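Local coordinates for protein alkaline phosphatase (Antarctic bacterium, PDB 2W5V) that probably hydrolyses phosphate monoesters as a metal-dependent alkaline phosphatase, working with two zinc ions and one magnesium ion, at residues S86-F91 and D135-S140; T130-D135 and G149-I154; S140-A145 and M156-S161; L163-G168 and R209-L214. The protein carries 1 engineered substitution. All coordinates share one frame; numbering follows the deposited sequence.

In the fold
All four contacts lie in one α/β domain, the parallel strands of a large sheet and the helices and loops packed against it. Contacts 1, 2 and 4 are buried, contact 3 only partly. Contact 1 is nearest the centre of the chain, with small residues packed beside a hydrated magnesium. Contact 2 shares D135 with it and is held by a hydroxyl–carboxylate bond at the start of helix 151-158. Contact 3 uses the far end of that helix, shares S140 with contact 1, and mixes a Met-aromatic contact with water bridges. Contact 4 joins two neighbouring strands by regular backbone bonds and aromatic packing, and I133, Y142 and M158 of contacts 2 and 3 touch its residues.

Contact 1 of 4, residues S86-F91 and D135-S140; sequences SGATAF and DATPAS. Engineered in segment 135-140: D135 (natural residue His). With MG (magnesium ion), chain I.
A88 presses its single side-chain carbon into S140: CB of A88 stands 3.5 Å from S140 OG and 3.6 Å from S140 CB, and it also rests on the backbone of T137. Alanine suits this place because a larger group could hardly fit where CA of A88 and CA of T137 are 5.4 Å apart. Next to it, OG1 of T89 lies 3.3 Å from S140 OG, although its main partner is the carbonyl of A85, just ahead of its helix. The hydroxyl of S140 folds back over its own segment, OG anti to the carbonyl carbon (chi1 -65°), and donates to A136 O at 2.9 Å. That carbonyl also accepts from S140 N, the two donors arriving from opposite faces of its plane, so the buried serine is satisfied at little cost in space. This is the heart of the alkaline phosphatase active-site region: helix 86-93 closely follows S84, seen here as phosphoserine, and short helix 136-139 presents a ligand to the third metal site. On the metal side the packing gives way to water. The methyl CG2 of T137 lies beside A88 CB, while OG1 binds magnesium at 2.2 Å; three waters, with D43 and E254, bring the ligands to six. The engineered D135, histidine in the natural sequence, is partly exposed and stays in the second shell, its OD2 lying 3.7 Å from the magnesium ion. It reaches the metal through water 1, which donates to D135 OD2 at 2.6 Å.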
loop_
_atom_site.group_PDB
_atom_site.type_symbol
_atom_site.label_atom_id
_atom_site.label_comp_id
_atom_site.label_asym_id
_atom_site.label_seq_id
_atom_site.Cartn_x
_atom_site.Cartn_y
_atom_site.Cartn_z
ATOM N N SER B 86 -11.224 8.344 -16.293
ATOM C CA SER B 86 -10.338 9.421 -15.852
ATOM C C SER B 86 -9.051 8.831 -15.277
ATOM O O SER B 86 -7.969 9.402 -15.423
ATOM C CB SER B 86 -11.019 10.331 -14.829
ATOM O OG SER B 86 -11.589 9.575 -13.779
ATOM N N GLY B 87 -9.176 7.683 -14.623
ATOM C CA GLY B 87 -8.025 7.037 -14.017
ATOM C C GLY B 87 -6.962 6.671 -15.035
ATOM O O GLY B 87 -5.771 6.894 -14.814
ATOM N N ALA B 88 -7.394 6.101 -16.155
ATOM C CA ALA B 88 -6.476 5.693 -17.207
ATOM C C ALA B 88 -5.968 6.903 -17.989
ATOM O O ALA B 88 -4.822 6.922 -18.439
ATOM C CB ALA B 88 -7.155 4.716 -18.152
ATOM N N THR B 89 -6.831 7.899 -18.170
ATOM C CA THR B 89 -6.432 9.106 -18.900
ATOM C C THR B 89 -5.345 9.866 -18.105
ATOM O O THR B 89 -4.467 10.509 -18.691
ATOM C CB THR B 89 -7.648 10.022 -19.210
ATOM O OG1 THR B 89 -8.561 9.332 -20.082
ATOM C CG2 THR B 89 -7.192 11.308 -19.909
ATOM N N ALA B 90 -5.387 9.777 -16.776
ATOM C CA ALA B 90 -4.317 10.356 -15.963
ATOM C C ALA B 90 -2.971 9.759 -16.382
ATOM O O ALA B 90 -1.994 10.485 -16.570
ATOM C CB ALA B 90 -4.568 10.116 -14.481
ATOM N N PHE B 91 -2.935 8.434 -16.531
ATOM C CA PHE B 91 -1.720 7.718 -16.936
ATOM C C PHE B 91 -1.345 7.990 -18.395
ATOM O O PHE B 91 -0.177 8.199 -18.725
ATOM C CB PHE B 91 -1.891 6.205 -16.795
ATOM C CG PHE B 91 -2.210 5.732 -15.400
ATOM C CD1 PHE B 91 -1.849 6.467 -14.282
ATOM C CD2 PHE B 91 -2.839 4.508 -15.216
ATOM C CE1 PHE B 91 -2.135 5.997 -12.996
ATOM C CE2 PHE B 91 -3.123 4.036 -13.941
ATOM C CZ PHE B 91 -2.769 4.779 -12.829
ATOM N N ASP B 135 -12.945 -0.802 -24.082
ATOM C CA ASP B 135 -13.231 -0.459 -22.687
ATOM C C ASP B 135 -12.364 0.707 -22.227
ATOM O O ASP B 135 -11.360 1.036 -22.861
ATOM C CB ASP B 135 -13.047 -1.669 -21.761
ATOM C CG ASP B 135 -13.754 -1.491 -20.422
ATOM O OD1 ASP B 135 -14.853 -0.896 -20.410
ATOM O OD2 ASP B 135 -13.210 -1.937 -19.384
ATOM N N ALA B 136 -12.753 1.334 -21.120
ATOM C CA ALA B 136 -12.167 2.608 -20.716
ATOM C C ALA B 136 -10.636 2.602 -20.636
ATOM O O ALA B 136 -9.987 3.548 -21.085
ATOM C CB ALA B 136 -12.773 3.079 -19.383
ATOM N N THR B 137 -10.056 1.550 -20.059
ATOM C CA THR B 137 -8.610 1.528 -19.844
ATOM C C THR B 137 -7.784 1.503 -21.150
ATOM O O THR B 137 -6.959 2.399 -21.372
ATOM C CB THR B 137 -8.182 0.381 -18.894
ATOM O OG1 THR B 137 -9.052 0.359 -17.763
ATOM C CG2 THR B 137 -6.754 0.594 -18.409
ATOM N N PRO B 138 -8.000 0.486 -22.013
ATOM C CA PRO B 138 -7.278 0.471 -23.293
ATOM C C PRO B 138 -7.621 1.715 -24.100
ATOM O O PRO B 138 -6.743 2.303 -24.716
ATOM C CB PRO B 138 -7.845 -0.757 -24.035
ATOM C CG PRO B 138 -8.696 -1.470 -23.103
ATOM C CD PRO B 138 -8.955 -0.626 -21.884
ATOM N N ALA B 139 -8.889 2.111 -24.092
ATOM C CA ALA B 139 -9.346 3.203 -24.953
ATOM C C ALA B 139 -8.579 4.489 -24.669
ATOM O O ALA B 139 -8.237 5.240 -25.587
ATOM C CB ALA B 139 -10.832 3.439 -24.770
ATOM N N SER B 140 -8.322 4.743 -23.393
ATOM C CA SER B 140 -7.637 5.964 -23.000
ATOM C C SER B 140 -6.243 6.069 -23.610
ATOM O O SER B 140 -5.669 7.153 -23.655
ATOM C CB SER B 140 -7.544 6.073 -21.474
ATOM O OG SER B 140 -8.832 6.192 -20.899
HETATM MG MG MG I . -10.319 -1.305 -17.095
HETATM O O HOH W 1 -10.647 -1.766 -19.313
HETATM O O HOH W 2 -12.323 -0.173 -17.238
HETATM O O HOH W 3 -11.449 -3.036 -16.350
#

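Contact 2 of 4, residues T130-D135 and G149-I154; sequences TSSITD and GLEEEI. Engineered in segment 130-135: D135 (natural residue His).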
loop_
_atom_site.group_PDB
_atom_site.type_symbol
_atom_site.label_atom_id
_atom_site.label_comp_id
_atom_site.label_asym_id
_atom_site.label_seq_id
_atom_site.Cartn_x
_atom_site.Cartn_y
_atom_site.Cartn_z
ATOM N N THR B 130 -8.043 -7.670 -21.193
ATOM C CA THR B 130 -8.947 -8.818 -21.073
ATOM C C THR B 130 -10.410 -8.396 -21.175
ATOM O O THR B 130 -11.307 -9.235 -21.232
ATOM C CB THR B 130 -8.723 -9.636 -19.781
ATOM O OG1 THR B 130 -8.918 -8.794 -18.639
ATOM C CG2 THR B 130 -7.319 -10.211 -19.750
ATOM N N SER B 131 -10.643 -7.091 -21.192
ATOM C CA SER B 131 -11.965 -6.563 -21.502
ATOM C C SER B 131 -12.071 -6.393 -23.013
ATOM O O SER B 131 -11.195 -6.824 -23.766
ATOM C CB SER B 131 -12.157 -5.195 -20.839
ATOM O OG SER B 131 -11.133 -4.292 -21.245
ATOM N N SER B 132 -13.144 -5.757 -23.461
ATOM C CA SER B 132 -13.185 -5.293 -24.838
ATOM C C SER B 132 -12.020 -4.332 -25.041
ATOM O O SER B 132 -11.619 -3.616 -24.116
ATOM C CB SER B 132 -14.510 -4.586 -25.124
ATOM O OG SER B 132 -14.434 -3.827 -26.319
ATOM N N ILE B 133 -11.481 -4.282 -26.252
ATOM C CA ILE B 133 -10.407 -3.334 -26.518
ATOM C C ILE B 133 -10.925 -1.890 -26.479
ATOM O O ILE B 133 -10.142 -0.935 -26.464
ATOM C CB ILE B 133 -9.691 -3.635 -27.852
ATOM C CG1 ILE B 133 -8.290 -3.015 -27.850
ATOM C CG2 ILE B 133 -10.519 -3.172 -29.039
ATOM C CD1 ILE B 133 -7.307 -3.741 -26.917
ATOM N N THR B 134 -12.246 -1.739 -26.445
ATOM C CA THR B 134 -12.863 -0.412 -26.478
ATOM C C THR B 134 -13.236 0.040 -25.074
ATOM O O THR B 134 -13.802 1.127 -24.897
ATOM C CB THR B 134 -14.146 -0.397 -27.321
ATOM O OG1 THR B 134 -15.105 -1.296 -26.745
ATOM C CG2 THR B 134 -13.853 -0.813 -28.762
ATOM N N ASP B 135 -12.945 -0.802 -24.082
ATOM C CA ASP B 135 -13.231 -0.459 -22.687
ATOM C C ASP B 135 -12.364 0.707 -22.227
ATOM O O ASP B 135 -11.360 1.036 -22.861
ATOM C CB ASP B 135 -13.047 -1.669 -21.761
ATOM C CG ASP B 135 -13.754 -1.491 -20.422
ATOM O OD1 ASP B 135 -14.853 -0.896 -20.410
ATOM O OD2 ASP B 135 -13.210 -1.937 -19.384
ATOM N N GLY B 149 -18.726 5.780 -22.691
ATOM C CA GLY B 149 -19.835 5.016 -23.234
ATOM C C GLY B 149 -19.886 5.007 -24.758
ATOM O O GLY B 149 -20.590 4.190 -25.357
ATOM N N LEU B 150 -19.139 5.908 -25.390
ATOM C CA LEU B 150 -19.139 6.007 -26.847
ATOM C C LEU B 150 -18.226 4.959 -27.469
ATOM O O LEU B 150 -17.275 5.297 -28.168
ATOM C CB LEU B 150 -18.702 7.409 -27.282
ATOM C CG LEU B 150 -19.566 8.533 -26.704
ATOM C CD1 LEU B 150 -18.958 9.892 -27.013
ATOM C CD2 LEU B 150 -21.017 8.444 -27.216
ATOM N N GLU B 151 -18.527 3.685 -27.235
ATOM C CA GLU B 151 -17.597 2.621 -27.609
ATOM C C GLU B 151 -17.493 2.355 -29.109
ATOM O O GLU B 151 -16.432 1.958 -29.590
ATOM C CB GLU B 151 -17.897 1.334 -26.832
ATOM C CG GLU B 151 -17.322 1.366 -25.423
ATOM C CD GLU B 151 -17.519 0.066 -24.664
ATOM O OE1 GLU B 151 -16.580 -0.764 -24.645
ATOM O OE2 GLU B 151 -18.612 -0.121 -24.087
ATOM N N GLU B 152 -18.573 2.570 -29.850
ATOM C CA GLU B 152 -18.479 2.473 -31.308
ATOM C C GLU B 152 -17.618 3.607 -31.879
ATOM O O GLU B 152 -16.881 3.413 -32.844
ATOM C CB GLU B 152 -19.863 2.431 -31.951
ATOM C CG GLU B 152 -20.618 1.153 -31.606
ATOM C CD GLU B 152 -21.945 1.022 -32.330
ATOM O OE1 GLU B 152 -22.259 1.883 -33.188
ATOM O OE2 GLU B 152 -22.669 0.047 -32.036
ATOM N N GLU B 153 -17.697 4.785 -31.274
ATOM C CA GLU B 153 -16.810 5.885 -31.659
ATOM C C GLU B 153 -15.357 5.535 -31.349
ATOM O O GLU B 153 -14.449 5.814 -32.133
ATOM C CB GLU B 153 -17.203 7.170 -30.926
ATOM C CG GLU B 153 -16.304 8.369 -31.234
ATOM C CD GLU B 153 -16.737 9.641 -30.504
ATOM O OE1 GLU B 153 -17.943 9.973 -30.536
ATOM O OE2 GLU B 153 -15.868 10.322 -29.917
ATOM N N ILE B 154 -15.137 4.940 -30.181
ATOM C CA ILE B 154 -13.803 4.533 -29.771
ATOM C C ILE B 154 -13.215 3.507 -30.737
ATOM O O ILE B 154 -12.043 3.593 -31.111
ATOM C CB ILE B 154 -13.813 3.996 -28.321
ATOM C CG1 ILE B 154 -13.922 5.178 -27.355
ATOM C CG2 ILE B 154 -12.555 3.181 -28.035
ATOM C CD1 ILE B 154 -14.340 4.809 -25.953
#
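The hydroxyl of T134 is gripped from two sides of the contact: OG1 donates to E151 OE1 at 2.6 Å and accepts from S132 OG at 2.7 Å. The bond reaches the carboxylate oxygen on its anti side, 33° out of the carboxylate plane, and the threonine and glutamate side chains cross at about a right angle. Threonine holds OG1 in the crowded position between its backbone N and carbonyl carbon (chi1 61°), while glutamate is long enough, extended beyond CG, to span from the first turn of its helix to the loop. The loop itself is a type I beta turn, S132 to D135, closed by D135 N donating to S132 O at 3.1 Å. S131 OG donates to the same carbonyl from the opposite face of its plane. This turn carries the chain from strand 124-129 of the α/β sheet to helix 136-139, and here it is packed against the start of helix 151-158. I154, one helical turn beyond E151, supplies the apolar half: its CG2 lies 3.9 Å from T134 CA, and CD1 approaches the carbonyl oxygen of T134. A branched aliphatic residue suits a place bordered by the T134 backbone and by Y142. Y173 of helix 172-175 touches S132, T134 and E151. The engineered D135, in place of the natural histidine, sets OD1 4.6 Å from E151 OE1, and two like charges this close may raise the proton affinity of the glutamate; R148 offers D135 a long, weak ion pair.

Contact 3 of 4, residues S140-A145 and M156-S161; sequences SFYAHA and MDMTES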
loop_
_atom_site.group_PDB
_atom_site.type_symbol
_atom_site.label_atom_id
_atom_site.label_comp_id
_atom_site.label_asym_id
_atom_site.label_seq_id
_atom_site.Cartn_x
_atom_site.Cartn_y
_atom_site.Cartn_z
ATOM N N SER B 140 -8.322 4.743 -23.393
ATOM C CA SER B 140 -7.637 5.964 -23.000
ATOM C C SER B 140 -6.243 6.069 -23.610
ATOM O O SER B 140 -5.669 7.153 -23.655
ATOM C CB SER B 140 -7.544 6.073 -21.474
ATOM O OG SER B 140 -8.832 6.192 -20.899
ATOM N N PHE B 141 -5.699 4.952 -24.085
ATOM C CA PHE B 141 -4.364 4.974 -24.673
ATOM C C PHE B 141 -4.338 5.172 -26.201
ATOM O O PHE B 141 -3.272 5.368 -26.778
ATOM C CB PHE B 141 -3.566 3.733 -24.254
ATOM C CG PHE B 141 -3.108 3.782 -22.818
ATOM C CD1 PHE B 141 -3.988 3.480 -21.790
ATOM C CD2 PHE B 141 -1.820 4.182 -22.497
ATOM C CE1 PHE B 141 -3.589 3.553 -20.463
ATOM C CE2 PHE B 141 -1.412 4.251 -21.162
ATOM C CZ PHE B 141 -2.299 3.938 -20.149
ATOM N N TYR B 142 -5.493 5.140 -26.859
ATOM C CA TYR B 142 -5.498 5.345 -28.312
ATOM C C TYR B 142 -6.636 6.208 -28.854
ATOM O O TYR B 142 -6.603 6.592 -30.019
ATOM C CB TYR B 142 -5.469 4.008 -29.061
ATOM C CG TYR B 142 -6.730 3.179 -28.906
ATOM C CD1 TYR B 142 -7.849 3.397 -29.719
ATOM C CD2 TYR B 142 -6.799 2.177 -27.955
ATOM C CE1 TYR B 142 -9.006 2.626 -29.576
ATOM C CE2 TYR B 142 -7.935 1.408 -27.805
ATOM C CZ TYR B 142 -9.033 1.630 -28.613
ATOM O OH TYR B 142 -10.152 0.846 -28.432
ATOM N N ALA B 143 -7.634 6.506 -28.027
ATOM C CA ALA B 143 -8.794 7.267 -28.483
ATOM C C ALA B 143 -8.985 8.578 -27.731
ATOM O O ALA B 143 -8.386 8.801 -26.683
ATOM C CB ALA B 143 -10.058 6.425 -28.385
ATOM N N HIS B 144 -9.834 9.438 -28.281
ATOM C CA HIS B 144 -10.230 10.670 -27.610
ATOM C C HIS B 144 -11.737 10.826 -27.728
ATOM O O HIS B 144 -12.250 11.114 -28.804
ATOM C CB HIS B 144 -9.526 11.867 -28.252
ATOM C CG HIS B 144 -8.036 11.745 -28.268
ATOM N ND1 HIS B 144 -7.251 12.045 -27.173
ATOM C CD2 HIS B 144 -7.181 11.344 -29.240
ATOM C CE1 HIS B 144 -5.983 11.846 -27.475
ATOM N NE2 HIS B 144 -5.911 11.416 -28.723
ATOM N N ALA B 145 -12.447 10.619 -26.624
ATOM C CA ALA B 145 -13.904 10.640 -26.636
ATOM C C ALA B 145 -14.433 11.364 -25.409
ATOM O O ALA B 145 -13.828 11.321 -24.351
ATOM C CB ALA B 145 -14.464 9.221 -26.706
ATOM N N MET B 156 -13.956 3.196 -33.915
ATOM C CA MET B 156 -13.576 3.955 -35.101
ATOM C C MET B 156 -12.274 4.732 -34.874
ATOM O O MET B 156 -11.466 4.857 -35.793
ATOM C CB MET B 156 -14.692 4.917 -35.520
ATOM C CG MET B 156 -14.373 5.689 -36.788
ATOM S SD MET B 156 -14.475 4.637 -38.253
ATOM C CE MET B 156 -16.220 4.233 -38.245
ATOM N N ASP B 157 -12.079 5.257 -33.661
ATOM C CA ASP B 157 -10.837 5.959 -33.318
ATOM C C ASP B 157 -9.610 5.052 -33.461
ATOM O O ASP B 157 -8.519 5.516 -33.808
ATOM C CB ASP B 157 -10.891 6.510 -31.887
ATOM C CG ASP B 157 -11.809 7.718 -31.749
ATOM O OD1 ASP B 157 -12.183 8.329 -32.780
ATOM O OD2 ASP B 157 -12.151 8.065 -30.596
ATOM N N MET B 158 -9.786 3.766 -33.179
ATOM C CA MET B 158 -8.693 2.807 -33.326
ATOM C C MET B 158 -8.116 2.871 -34.736
ATOM O O MET B 158 -6.900 2.824 -34.928
ATOM C CB MET B 158 -9.170 1.382 -33.010
ATOM C CG MET B 158 -8.136 0.285 -33.296
ATOM S SD MET B 158 -6.764 0.317 -32.127
ATOM C CE MET B 158 -7.509 -0.513 -30.724
ATOM N N THR B 159 -8.995 2.996 -35.723
ATOM C CA THR B 159 -8.572 3.004 -37.117
ATOM C C THR B 159 -7.761 4.249 -37.472
ATOM O O THR B 159 -7.112 4.291 -38.517
ATOM C CB THR B 159 -9.781 2.880 -38.083
ATOM O OG1 THR B 159 -10.424 4.156 -38.224
ATOM C CG2 THR B 159 -10.775 1.846 -37.556
ATOM N N GLU B 160 -7.804 5.260 -36.609
ATOM C CA GLU B 160 -7.090 6.512 -36.860
ATOM C C GLU B 160 -5.906 6.668 -35.904
ATOM O O GLU B 160 -5.211 7.684 -35.910
ATOM C CB GLU B 160 -8.030 7.707 -36.689
ATOM C CG GLU B 160 -9.340 7.616 -37.467
ATOM C CD GLU B 160 -10.461 8.423 -36.818
ATOM O OE1 GLU B 160 -10.201 9.085 -35.788
ATOM O OE2 GLU B 160 -11.603 8.391 -37.330
ATOM N N SER B 161 -5.687 5.656 -35.074
ATOM C CA SER B 161 -4.660 5.739 -34.045
ATOM C C SER B 161 -3.293 5.333 -34.583
ATOM O O SER B 161 -3.169 4.888 -35.720
ATOM C CB SER B 161 -5.030 4.862 -32.846
ATOM O OG SER B 161 -4.863 3.487 -33.152
HETATM O O HOH W 4 -7.295 7.943 -32.238
HETATM O O HOH W 5 -13.124 10.328 -30.992
HETATM O O HOH W 6 -10.909 11.357 -31.948
#
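Y142 and A143 belong to an irregular segment that passes close by the last part of helix 151-158, with CA of A143 5.4 Å from CA of D157. Water 4 donates both to Y142 O and to D157 O, joining two backbones that make no direct bond, and a type I beta turn from M158 to S161 leads the chain away from the helix. The main side-chain motif is a Met-aromatic contact. M158, bent at both chi2 and chi3, brings CE over one face of the Y142 ring, 3.4 Å from CZ and 18° off the normal through the centroid; SD follows over the same ring, 4.1 Å from its centroid. A flexible, polarisable methionine suits a flat face of this kind. The ring's other end is polar, its OH bonded to the carbonyl of I133. An alanine in place of Y142 would probably leave M158 CE and SD without their aromatic face and the I133 carbonyl without its hydroxyl mate. Farther along, the small A143 lets D157 come in, CB to CB at 3.6 Å. D157, H144 and E153 are residues seen to bind a magnesium ion in a structure of this protein, though none is bound to them in this chain. At the turn, S161 sets CB 3.7 Å from Y142 O, while its OG donates to M158 O at 2.8 Å.

Contact 4 of 4, residues L163-G168 and R209-L214; sequences LDFFAG and RKMGFL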
loop_
_atom_site.group_PDB
_atom_site.type_symbol
_atom_site.label_atom_id
_atom_site.label_comp_id
_atom_site.label_asym_id
_atom_site.label_seq_id
_atom_site.Cartn_x
_atom_site.Cartn_y
_atom_site.Cartn_z
ATOM N N LEU B 163 -1.394 3.050 -33.004
ATOM C CA LEU B 163 -1.111 1.708 -32.495
ATOM C C LEU B 163 -0.574 0.774 -33.571
ATOM O O LEU B 163 -1.064 0.766 -34.703
ATOM C CB LEU B 163 -2.369 1.093 -31.892
ATOM C CG LEU B 163 -2.712 1.499 -30.468
ATOM C CD1 LEU B 163 -3.918 0.705 -30.003
ATOM C CD2 LEU B 163 -1.509 1.259 -29.569
ATOM N N ASP B 164 0.423 -0.023 -33.205
ATOM C CA ASP B 164 1.001 -1.006 -34.110
ATOM C C ASP B 164 0.502 -2.408 -33.788
ATOM O O ASP B 164 0.532 -3.298 -34.638
ATOM C CB ASP B 164 2.521 -0.973 -33.995
ATOM C CG ASP B 164 3.099 0.390 -34.350
ATOM O OD1 ASP B 164 3.084 0.767 -35.549
ATOM O OD2 ASP B 164 3.571 1.083 -33.426
ATOM N N PHE B 165 0.044 -2.596 -32.554
ATOM C CA PHE B 165 -0.384 -3.910 -32.078
ATOM C C PHE B 165 -1.517 -3.772 -31.062
ATOM O O PHE B 165 -1.492 -2.877 -30.222
ATOM C CB PHE B 165 0.807 -4.617 -31.418
ATOM C CG PHE B 165 0.507 -6.014 -30.924
ATOM C CD1 PHE B 165 0.853 -7.122 -31.686
ATOM C CD2 PHE B 165 -0.092 -6.217 -29.690
ATOM C CE1 PHE B 165 0.595 -8.411 -31.225
ATOM C CE2 PHE B 165 -0.356 -7.504 -29.223
ATOM C CZ PHE B 165 -0.012 -8.600 -29.990
ATOM N N PHE B 166 -2.500 -4.663 -31.117
ATOM C CA PHE B 166 -3.452 -4.752 -30.010
ATOM C C PHE B 166 -4.042 -6.147 -29.907
ATOM O O PHE B 166 -4.037 -6.908 -30.876
ATOM C CB PHE B 166 -4.555 -3.681 -30.110
ATOM C CG PHE B 166 -5.524 -3.896 -31.250
ATOM C CD1 PHE B 166 -6.617 -4.739 -31.102
ATOM C CD2 PHE B 166 -5.345 -3.244 -32.460
ATOM C CE1 PHE B 166 -7.513 -4.936 -32.148
ATOM C CE2 PHE B 166 -6.235 -3.434 -33.507
ATOM C CZ PHE B 166 -7.323 -4.282 -33.349
ATOM N N ALA B 167 -4.536 -6.480 -28.720
ATOM C CA ALA B 167 -5.188 -7.762 -28.491
ATOM C C ALA B 167 -6.200 -7.618 -27.369
ATOM O O ALA B 167 -5.876 -7.121 -26.287
ATOM C CB ALA B 167 -4.159 -8.825 -28.141
ATOM N N GLY B 168 -7.431 -8.041 -27.634
ATOM C CA GLY B 168 -8.475 -7.986 -26.630
ATOM C C GLY B 168 -9.781 -8.537 -27.151
ATOM O O GLY B 168 -9.807 -9.201 -28.187
ATOM N N ARG B 209 2.787 -5.443 -40.959
ATOM C CA ARG B 209 3.118 -4.092 -40.518
ATOM C C ARG B 209 2.477 -3.779 -39.158
ATOM O O ARG B 209 3.121 -3.224 -38.264
ATOM C CB ARG B 209 2.695 -3.065 -41.570
ATOM C CG ARG B 209 2.907 -1.618 -41.159
ATOM C CD ARG B 209 4.332 -1.351 -40.670
ATOM N NE ARG B 209 4.515 0.043 -40.257
ATOM C CZ ARG B 209 4.353 0.496 -39.013
ATOM N NH1 ARG B 209 4.006 -0.333 -38.028
ATOM N NH2 ARG B 209 4.542 1.787 -38.751
ATOM N N LYS B 210 1.204 -4.130 -39.006
ATOM C CA LYS B 210 0.525 -3.990 -37.722
ATOM C C LYS B 210 -0.333 -5.217 -37.496
ATOM O O LYS B 210 -0.721 -5.885 -38.446
ATOM C CB LYS B 210 -0.381 -2.766 -37.705
ATOM C CG LYS B 210 0.279 -1.444 -38.028
ATOM C CD LYS B 210 -0.781 -0.353 -37.920
ATOM C CE LYS B 210 -0.448 0.881 -38.723
ATOM N NZ LYS B 210 -1.686 1.680 -38.934
ATOM N N MET B 211 -0.664 -5.495 -36.242
ATOM C CA MET B 211 -1.407 -6.706 -35.932
ATOM C C MET B 211 -2.479 -6.448 -34.889
ATOM O O MET B 211 -2.217 -5.825 -33.860
ATOM C CB MET B 211 -0.446 -7.792 -35.446
ATOM C CG MET B 211 -1.093 -9.155 -35.330
ATOM S SD MET B 211 -1.546 -9.769 -36.953
ATOM C CE MET B 211 -2.849 -10.926 -36.540
ATOM N N GLY B 212 -3.686 -6.933 -35.151
ATOM C CA GLY B 212 -4.783 -6.780 -34.211
ATOM C C GLY B 212 -5.480 -8.104 -33.942
ATOM O O GLY B 212 -5.818 -8.840 -34.872
ATOM N N PHE B 213 -5.688 -8.416 -32.665
ATOM C CA PHE B 213 -6.408 -9.626 -32.275
ATOM C C PHE B 213 -7.718 -9.253 -31.581
ATOM O O PHE B 213 -7.707 -8.621 -30.515
ATOM C CB PHE B 213 -5.566 -10.475 -31.318
ATOM C CG PHE B 213 -4.360 -11.116 -31.954
ATOM C CD1 PHE B 213 -4.451 -12.373 -32.538
ATOM C CD2 PHE B 213 -3.127 -10.477 -31.931
ATOM C CE1 PHE B 213 -3.334 -12.979 -33.109
ATOM C CE2 PHE B 213 -2.007 -11.071 -32.501
ATOM C CZ PHE B 213 -2.109 -12.325 -33.090
ATOM N N LEU B 214 -8.837 -9.638 -32.190
ATOM C CA LEU B 214 -10.163 -9.421 -31.609
ATOM C C LEU B 214 -10.791 -10.780 -31.319
ATOM O O LEU B 214 -11.468 -11.348 -32.173
ATOM C CB LEU B 214 -11.043 -8.596 -32.568
ATOM C CG LEU B 214 -10.633 -7.125 -32.735
ATOM C CD1 LEU B 214 -11.332 -6.481 -33.934
ATOM C CD2 LEU B 214 -10.905 -6.331 -31.450
HETATM O O HOH W 7 -1.848 2.505 -36.408
#
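The ring of F166 lies flat over G212, with the glycine CA 3.7 Å from its centroid and nearly on the normal. Glycine provides the hollow, for a beta carbon there would collide with F166 CZ. The ring reaches it because CG sits between the backbone N and carbonyl carbon (chi1 69°), and L214 fills the rim, its CD2 3.7 Å from F166 CE1. An alanine in place of F166 would probably open a gap above G212 and leave L214 without its aromatic neighbour. On the opposite sheet face, A167 CB fits against F213 CB at 3.8 Å, and F165 brings CE1 to the edge of the F213 ring, the planes 54° apart. Between the faces run four parallel-strand bonds, among them F213 N to F166 O at 2.9 Å. At the start of the strands R209 NH1 makes a salt bridge with D164 OD1 at 2.9 Å, while OD2 of D164 takes T125 N. Strand 165-169 lies between 124-129 and 210-214, with 192-195 at the outer edge; helix 230-242 covers the F165 and F213 side, and M158 of helix 151-158 packs on F166 from the other.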